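Local coordinates for protein glycoside hydrolase family 31 (Trueperella pyogenes, PDB 5I0G) that probably hydrolyses the alpha-glucosidic linkages of cycloalternan, a cyclic glucose oligosaccharide, in the cleft of a family 31 glycoside hydrolase barrel, at residues F514-F519 with L527-A532; I385-P390 with G428-N433. The protein carries 1 engineered substitution. All coordinates share one frame; numbering follows the deposited sequence.

Contact 1. Residues F514-F519 with L527-A532; sequences FSRSGF and LYWAGA. Engineered in segment 527-532: Ala532 (natural residue Asp). With GLC (alpha-D-glucopyranose), chain B; GLC (alpha-D-glucopyranose), chain C.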
loop_
_atom_site.group_PDB
_atom_site.type_symbol
_atom_site.label_atom_id
_atom_site.label_comp_id
_atom_site.label_asym_id
_atom_site.label_seq_id
_atom_site.Cartn_x
_atom_site.Cartn_y
_atom_site.Cartn_z
ATOM N N PHE A 514 8.661 -8.982 -1.061
ATOM C CA PHE A 514 8.857 -7.554 -0.849
ATOM C C PHE A 514 7.663 -6.840 -1.496
ATOM O O PHE A 514 7.557 -6.810 -2.733
ATOM C CB PHE A 514 10.198 -7.175 -1.490
ATOM C CG PHE A 514 10.695 -5.783 -1.185
ATOM C CD1 PHE A 514 10.904 -5.363 0.099
ATOM C CD2 PHE A 514 11.050 -4.922 -2.217
ATOM C CE1 PHE A 514 11.428 -4.102 0.368
ATOM C CE2 PHE A 514 11.556 -3.652 -1.965
ATOM C CZ PHE A 514 11.761 -3.246 -0.670
ATOM N N SER A 515 6.759 -6.287 -0.665
ATOM C CA SER A 515 5.443 -5.813 -1.134
ATOM C C SER A 515 5.212 -4.385 -0.703
ATOM O O SER A 515 5.827 -3.914 0.240
ATOM C CB SER A 515 4.293 -6.669 -0.548
ATOM O OG SER A 515 4.485 -8.061 -0.694
ATOM N N ARG A 516 4.300 -3.692 -1.372
ATOM C CA ARG A 516 3.896 -2.351 -0.957
ATOM C C ARG A 516 2.515 -2.324 -0.307
ATOM O O ARG A 516 2.259 -1.468 0.553
ATOM C CB ARG A 516 3.945 -1.370 -2.131
ATOM C CG ARG A 516 2.932 -1.656 -3.224
ATOM C CD ARG A 516 3.089 -0.752 -4.413
ATOM N NE ARG A 516 1.887 -0.786 -5.244
ATOM C CZ ARG A 516 1.803 -0.334 -6.492
ATOM N NH1 ARG A 516 2.860 0.149 -7.132
ATOM N NH2 ARG A 516 0.647 -0.393 -7.121
ATOM N N SER A 517 1.617 -3.225 -0.722
ATOM C CA SER A 517 0.250 -3.222 -0.199
ATOM C C SER A 517 -0.033 -4.373 0.738
ATOM O O SER A 517 0.610 -5.420 0.713
ATOM C CB SER A 517 -0.800 -3.140 -1.316
ATOM O OG SER A 517 -0.823 -4.309 -2.116
ATOM N N GLY A 518 -1.020 -4.146 1.590
ATOM C CA GLY A 518 -1.356 -5.107 2.599
ATOM C C GLY A 518 -2.586 -4.740 3.369
ATOM O O GLY A 518 -3.298 -3.779 3.027
ATOM N N PHE A 519 -2.837 -5.547 4.386
ATOM C CA PHE A 519 -3.961 -5.375 5.280
ATOM C C PHE A 519 -3.681 -6.226 6.539
ATOM O O PHE A 519 -2.606 -6.815 6.641
ATOM C CB PHE A 519 -5.251 -5.808 4.576
ATOM C CG PHE A 519 -6.489 -5.167 5.123
ATOM C CD1 PHE A 519 -6.762 -3.843 4.863
ATOM C CD2 PHE A 519 -7.391 -5.897 5.886
ATOM C CE1 PHE A 519 -7.908 -3.237 5.359
ATOM C CE2 PHE A 519 -8.529 -5.306 6.399
ATOM C CZ PHE A 519 -8.794 -3.973 6.130
ATOM N N LEU A 527 8.434 -8.867 3.699
ATOM C CA LEU A 527 8.941 -7.510 3.843
ATOM C C LEU A 527 8.032 -6.517 3.112
ATOM O O LEU A 527 7.270 -6.897 2.220
ATOM C CB LEU A 527 10.347 -7.393 3.237
ATOM C CG LEU A 527 11.565 -7.972 3.973
ATOM C CD1 LEU A 527 11.267 -9.279 4.671
ATOM C CD2 LEU A 527 12.753 -8.107 3.022
ATOM N N TYR A 528 8.150 -5.242 3.492
ATOM C CA TYR A 528 7.304 -4.163 2.969
ATOM C C TYR A 528 8.140 -2.906 2.713
ATOM O O TYR A 528 9.095 -2.639 3.452
ATOM C CB TYR A 528 6.097 -3.910 3.913
ATOM C CG TYR A 528 5.168 -5.109 3.896
ATOM C CD1 TYR A 528 5.399 -6.215 4.715
ATOM C CD2 TYR A 528 4.137 -5.190 2.978
ATOM C CE1 TYR A 528 4.584 -7.352 4.645
ATOM C CE2 TYR A 528 3.315 -6.310 2.910
ATOM C CZ TYR A 528 3.551 -7.391 3.735
ATOM O OH TYR A 528 2.747 -8.502 3.620
ATOM N N TRP A 529 7.823 -2.183 1.631
ATOM C CA TRP A 529 8.397 -0.854 1.382
ATOM C C TRP A 529 7.281 0.184 1.201
ATOM O O TRP A 529 6.139 -0.165 0.886
ATOM C CB TRP A 529 9.429 -0.855 0.224
ATOM C CG TRP A 529 8.948 -0.476 -1.151
ATOM C CD1 TRP A 529 9.166 0.705 -1.804
ATOM C CD2 TRP A 529 8.208 -1.300 -2.063
ATOM N NE1 TRP A 529 8.569 0.691 -3.043
ATOM C CE2 TRP A 529 7.980 -0.531 -3.233
ATOM C CE3 TRP A 529 7.723 -2.610 -2.011
ATOM C CZ2 TRP A 529 7.270 -1.029 -4.331
ATOM C CZ3 TRP A 529 7.022 -3.106 -3.117
ATOM C CH2 TRP A 529 6.791 -2.310 -4.248
ATOM N N ALA A 530 7.633 1.455 1.404
ATOM C CA ALA A 530 6.677 2.551 1.502
ATOM C C ALA A 530 6.026 3.005 0.188
ATOM O O ALA A 530 5.178 3.892 0.205
ATOM C CB ALA A 530 7.343 3.751 2.171
ATOM N N GLY A 531 6.424 2.423 -0.935
ATOM C CA GLY A 531 5.803 2.719 -2.221
ATOM C C GLY A 531 6.493 3.833 -2.969
ATOM O O GLY A 531 7.664 4.100 -2.759
ATOM N N ALA A 532 5.743 4.496 -3.835
ATOM C CA ALA A 532 6.311 5.423 -4.796
ATOM C C ALA A 532 6.282 6.847 -4.252
ATOM O O ALA A 532 5.242 7.299 -3.765
ATOM C CB ALA A 532 5.533 5.342 -6.101
HETATM C C1 GLC B . 5.453 0.540 -9.608
HETATM C C2 GLC B . 6.289 0.542 -8.326
HETATM C C3 GLC B . 7.753 0.811 -8.642
HETATM C C4 GLC B . 8.288 -0.088 -9.750
HETATM C C5 GLC B . 7.358 -0.053 -10.951
HETATM C C6 GLC B . 7.775 -1.062 -12.004
HETATM O O2 GLC B . 5.825 1.543 -7.401
HETATM O O3 GLC B . 8.574 0.635 -7.483
HETATM O O4 GLC B . 9.573 0.389 -10.148
HETATM O O5 GLC B . 6.012 -0.354 -10.564
HETATM O O6 GLC B . 7.105 -0.683 -13.201
HETATM C C1 GLC C . 3.976 3.467 -13.264
HETATM C C2 GLC C . 4.927 3.166 -12.106
HETATM C C3 GLC C . 4.394 2.040 -11.210
HETATM C C4 GLC C . 2.983 2.424 -10.743
HETATM C C5 GLC C . 2.118 2.662 -11.979
HETATM C C6 GLC C . 0.629 2.887 -11.698
HETATM O O2 GLC C . 6.225 2.823 -12.613
HETATM O O3 GLC C . 5.324 1.884 -10.122
HETATM O O4 GLC C . 2.395 1.412 -9.927
HETATM O O5 GLC C . 2.680 3.754 -12.727
HETATM O O6 GLC C . 0.399 3.979 -10.809
HETATM O O HOH W 1 5.641 -9.037 1.579
HETATM O O HOH W 2 0.487 -8.285 2.139
#

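Contact 2. Residues I385-P390 with G428-N433; sequences ILWQIP and GWWFPN. With GLC (alpha-D-glucopyranose), chain C; GLC (alpha-D-glucopyranose), chain D; GLC (alpha-D-glucopyranose), chain B.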
loop_
_atom_site.group_PDB
_atom_site.type_symbol
_atom_site.label_atom_id
_atom_site.label_comp_id
_atom_site.label_asym_id
_atom_site.label_seq_id
_atom_site.Cartn_x
_atom_site.Cartn_y
_atom_site.Cartn_z
ATOM N N ILE A 385 16.390 -10.916 -6.458
ATOM C CA ILE A 385 14.931 -10.785 -6.299
ATOM C C ILE A 385 14.318 -10.336 -7.636
ATOM O O ILE A 385 14.787 -9.381 -8.249
ATOM C CB ILE A 385 14.582 -9.712 -5.221
ATOM C CG1 ILE A 385 15.265 -10.008 -3.876
ATOM C CG2 ILE A 385 13.073 -9.544 -5.064
ATOM C CD1 ILE A 385 14.674 -11.147 -3.083
ATOM N N LEU A 386 13.242 -10.997 -8.059
ATOM C CA LEU A 386 12.569 -10.642 -9.296
ATOM C C LEU A 386 11.198 -10.052 -9.026
ATOM O O LEU A 386 10.457 -10.494 -8.147
ATOM C CB LEU A 386 12.449 -11.854 -10.221
ATOM C CG LEU A 386 13.744 -12.569 -10.651
ATOM C CD1 LEU A 386 13.404 -13.724 -11.578
ATOM C CD2 LEU A 386 14.722 -11.624 -11.324
ATOM N N TRP A 387 10.860 -9.062 -9.839
ATOM C CA TRP A 387 9.602 -8.342 -9.753
ATOM C C TRP A 387 8.435 -9.145 -10.298
ATOM O O TRP A 387 8.587 -9.971 -11.209
ATOM C CB TRP A 387 9.760 -7.048 -10.533
ATOM C CG TRP A 387 8.695 -6.028 -10.413
ATOM C CD1 TRP A 387 8.667 -4.999 -9.543
ATOM C CD2 TRP A 387 7.558 -5.870 -11.268
ATOM N NE1 TRP A 387 7.561 -4.222 -9.769
ATOM C CE2 TRP A 387 6.862 -4.738 -10.824
ATOM C CE3 TRP A 387 7.050 -6.598 -12.346
ATOM C CZ2 TRP A 387 5.687 -4.294 -11.420
ATOM C CZ3 TRP A 387 5.880 -6.163 -12.949
ATOM C CH2 TRP A 387 5.203 -5.017 -12.475
ATOM N N GLN A 388 7.269 -8.898 -9.718
ATOM C CA GLN A 388 6.026 -9.594 -10.069
ATOM C C GLN A 388 4.844 -8.662 -9.868
ATOM O O GLN A 388 4.924 -7.674 -9.098
ATOM C CB GLN A 388 5.787 -10.828 -9.180
ATOM C CG GLN A 388 6.720 -11.995 -9.411
ATOM C CD GLN A 388 6.417 -12.761 -10.683
ATOM O OE1 GLN A 388 5.572 -13.649 -10.696
ATOM N NE2 GLN A 388 7.115 -12.431 -11.750
ATOM N N ILE A 389 3.741 -9.029 -10.522
ATOM C CA ILE A 389 2.464 -8.321 -10.419
ATOM C C ILE A 389 1.369 -9.411 -10.376
ATOM O O ILE A 389 1.505 -10.435 -11.084
ATOM C CB ILE A 389 2.311 -7.352 -11.626
ATOM C CG1 ILE A 389 1.082 -6.449 -11.514
ATOM C CG2 ILE A 389 2.210 -8.094 -12.950
ATOM C CD1 ILE A 389 1.346 -5.161 -10.792
ATOM N N PRO A 390 0.280 -9.219 -9.579
ATOM C CA PRO A 390 -0.783 -10.243 -9.567
ATOM C C PRO A 390 -1.884 -9.908 -10.588
ATOM O O PRO A 390 -3.025 -9.700 -10.217
ATOM C CB PRO A 390 -1.313 -10.158 -8.123
ATOM C CG PRO A 390 -1.175 -8.707 -7.788
ATOM C CD PRO A 390 -0.060 -8.129 -8.647
ATOM N N GLY A 428 -8.648 -0.506 -12.947
ATOM C CA GLY A 428 -7.630 0.485 -12.677
ATOM C C GLY A 428 -6.920 1.038 -13.893
ATOM O O GLY A 428 -7.103 0.569 -15.010
ATOM N N TRP A 429 -6.094 2.043 -13.632
ATOM C CA TRP A 429 -5.284 2.730 -14.645
ATOM C C TRP A 429 -3.978 1.945 -14.947
ATOM O O TRP A 429 -3.394 2.112 -16.008
ATOM C CB TRP A 429 -4.989 4.197 -14.207
ATOM C CG TRP A 429 -4.225 4.285 -12.918
ATOM C CD1 TRP A 429 -2.865 4.219 -12.769
ATOM C CD2 TRP A 429 -4.771 4.363 -11.588
ATOM N NE1 TRP A 429 -2.535 4.276 -11.437
ATOM C CE2 TRP A 429 -3.680 4.358 -10.689
ATOM C CE3 TRP A 429 -6.072 4.438 -11.071
ATOM C CZ2 TRP A 429 -3.844 4.425 -9.294
ATOM C CZ3 TRP A 429 -6.236 4.516 -9.675
ATOM C CH2 TRP A 429 -5.119 4.514 -8.807
ATOM N N TRP A 430 -3.527 1.104 -14.013
ATOM C CA TRP A 430 -2.328 0.286 -14.205
ATOM C C TRP A 430 -2.659 -1.119 -14.732
ATOM O O TRP A 430 -3.360 -1.884 -14.060
ATOM C CB TRP A 430 -1.582 0.178 -12.883
ATOM C CG TRP A 430 -0.170 -0.244 -13.003
ATOM C CD1 TRP A 430 0.669 -0.023 -14.059
ATOM C CD2 TRP A 430 0.608 -0.917 -12.010
ATOM N NE1 TRP A 430 1.914 -0.527 -13.783
ATOM C CE2 TRP A 430 1.908 -1.079 -12.533
ATOM C CE3 TRP A 430 0.334 -1.395 -10.729
ATOM C CZ2 TRP A 430 2.933 -1.701 -11.825
ATOM C CZ3 TRP A 430 1.349 -2.019 -10.023
ATOM C CH2 TRP A 430 2.642 -2.159 -10.573
ATOM N N PHE A 431 -2.143 -1.449 -15.926
ATOM C CA PHE A 431 -2.521 -2.659 -16.659
ATOM C C PHE A 431 -4.050 -2.738 -16.747
ATOM O O PHE A 431 -4.673 -3.644 -16.167
ATOM C CB PHE A 431 -1.955 -3.917 -15.988
ATOM C CG PHE A 431 -0.448 -3.961 -15.932
ATOM C CD1 PHE A 431 0.304 -4.094 -17.108
ATOM C CD2 PHE A 431 0.215 -3.901 -14.730
ATOM C CE1 PHE A 431 1.693 -4.155 -17.068
ATOM C CE2 PHE A 431 1.600 -3.958 -14.685
ATOM C CZ PHE A 431 2.339 -4.095 -15.848
ATOM N N PRO A 432 -4.669 -1.764 -17.443
ATOM C CA PRO A 432 -6.131 -1.777 -17.519
ATOM C C PRO A 432 -6.628 -3.031 -18.263
ATOM O O PRO A 432 -5.924 -3.545 -19.130
ATOM C CB PRO A 432 -6.463 -0.482 -18.266
ATOM C CG PRO A 432 -5.238 -0.183 -19.075
ATOM C CD PRO A 432 -4.064 -0.760 -18.338
ATOM N N ASN A 433 -7.787 -3.547 -17.843
ATOM C CA ASN A 433 -8.454 -4.729 -18.436
ATOM C C ASN A 433 -7.759 -6.074 -18.234
ATOM O O ASN A 433 -8.222 -7.085 -18.755
ATOM C CB ASN A 433 -8.796 -4.500 -19.933
ATOM C CG ASN A 433 -9.747 -3.315 -20.137
ATOM O OD1 ASN A 433 -9.381 -2.292 -20.725
ATOM N ND2 ASN A 433 -10.958 -3.436 -19.625
HETATM C C1 GLC C . 3.976 3.467 -13.264
HETATM C C2 GLC C . 4.927 3.166 -12.106
HETATM C C3 GLC C . 4.394 2.040 -11.210
HETATM C C4 GLC C . 2.983 2.424 -10.743
HETATM C C5 GLC C . 2.118 2.662 -11.979
HETATM C C6 GLC C . 0.629 2.887 -11.698
HETATM O O2 GLC C . 6.225 2.823 -12.613
HETATM O O3 GLC C . 5.324 1.884 -10.122
HETATM O O4 GLC C . 2.395 1.412 -9.927
HETATM O O5 GLC C . 2.680 3.754 -12.727
HETATM O O6 GLC C . 0.399 3.979 -10.809
HETATM C C1 GLC D . 4.081 -0.717 -16.962
HETATM C C2 GLC D . 3.436 -0.573 -18.336
HETATM C C3 GLC D . 3.556 0.866 -18.828
HETATM C C4 GLC D . 2.978 1.826 -17.797
HETATM C C5 GLC D . 3.726 1.650 -16.488
HETATM C C6 GLC D . 3.227 2.583 -15.382
HETATM O O2 GLC D . 4.045 -1.479 -19.268
HETATM O O3 GLC D . 2.843 1.021 -20.056
HETATM O O4 GLC D . 3.100 3.161 -18.279
HETATM O O5 GLC D . 3.587 0.286 -16.059
HETATM O O6 GLC D . 3.992 2.350 -14.181
HETATM C C1 GLC B . 5.453 0.540 -9.608
HETATM C C2 GLC B . 6.289 0.542 -8.326
HETATM C C3 GLC B . 7.753 0.811 -8.642
HETATM C C4 GLC B . 8.288 -0.088 -9.750
HETATM C C5 GLC B . 7.358 -0.053 -10.951
HETATM C C6 GLC B . 7.775 -1.062 -12.004
HETATM O O2 GLC B . 5.825 1.543 -7.401
HETATM O O3 GLC B . 8.574 0.635 -7.483
HETATM O O4 GLC B . 9.573 0.389 -10.148
HETATM O O5 GLC B . 6.012 -0.354 -10.564
HETATM O O6 GLC B . 7.105 -0.683 -13.201
#

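Contact 1. Residues F514-F519 with L527-A532
Ser515 binds the next strand twice, through the backbone pattern of neighbouring parallel strands in a TIM barrel: its N donates to Leu527 O (3.0 Å) and its O accepts from Trp529 N. The small Ser515 side chain suits a packed barrel wall, CB resting on Tyr528 CE2 while OG reaches a water and Thr466. That water also lies within hydrogen-bonding distance of Leu527 O, probably as its second donor, and another links Tyr528 OH (2.7 Å) to Ser517 O. Ser517 OG is satisfied by Gly468 O. On the face shared by Phe514 and Leu527 the contact is apolar. Phe514 sets its edge against Leu527 CB and pushes CZ to 3.5 Å from Trp529 CB; its ring and the six-membered ring of Trp529 lie 22° from parallel, so displaced that little of one covers the other. Gly531, with a positive phi of 92°, lets the chain turn where a side chain would strike the preceding carbonyl. Over the Trp529 ring lies Arg516 CB, 3.7 Å from the centroid of the six-membered ring, a CH-pi contact. The arginine chain runs extended from CG to NE, carrying the guanidinium past the indole to the glycan. NE pairs with Glu470 and NH1 with Asp467, which probably hold it in place. NH1 is thus shared with the sugars, weakly with O2 of the chain B glucose but almost straight (171°) with O4 of the chain C glucose, 3.1 Å away.

Contact 2. Residues I385-P390 with G428-N433
Ile389 drives its CD1 against one face of the Trp430 indole, 3.2 Å from CZ3, a very tight and perhaps strained approach. CG1 of the isoleucine stands anti to its own nitrogen (chi1 -173°), which sends it toward the rings, and chi2 of 89° then sets CD1 on the indole. Isoleucine suits the place because this CG1-CD1 arm reaches both rings, CG1 lying 4.1 Å from Phe431 CE2. Trp387 arrives from the strand end and meets Trp430 edge to edge, CZ2 to CZ2 at 3.8 Å, while Asp467 takes up its indole N-H. No hydrogen bond joins 385-390 to 428-433, so the contact rests on shape and apolar surface. Contacts with Phe431 are looser, its CE2 being 4.4 Å from Trp387 CH2, and the loop then runs outward through Pro432 and Asn433, both solvent-exposed. Across the indole from Ile389 the neighbour is sugar: the broad face of Trp430 takes the C5-C6 side of the chain C glucose, C6 lying 3.5 Å from CG, with O4 also over the ring. Tryptophan suits this place because it still has a donor at its edge: Trp430 NE1 binds ring oxygen O5 of the chain D glucose (2.9 Å). Partly exposed Trp429 adds its own NE1 bond to O6 of the chain C glucose. Together the strand end and the loop form an aromatic sugar platform, as carbohydrate-binding clefts commonly have, at the mouth of the TIM barrel.

Both contacts are buried and belong to one parallel barrel, yet they hold it differently. Contact 1 joins two adjacent strands near the centre of the chain and relies on backbone hydrogen bonds, waters and charged partners. Contact 2, about 14 Å away between centres, ties the end of strand 383-388 to an irregular loop by apolar packing alone, and that loop continues to the surface. They touch where Arg516 NH2 packs 3.4 Å from Trp430 CZ3, and Asp467 serves both, accepting from Arg516 and Trp387. Each meets the chain B and chain C glucoses: contact 1 offers the sugars chiefly a cation, contact 2 chiefly aromatic faces and indole N-H donors.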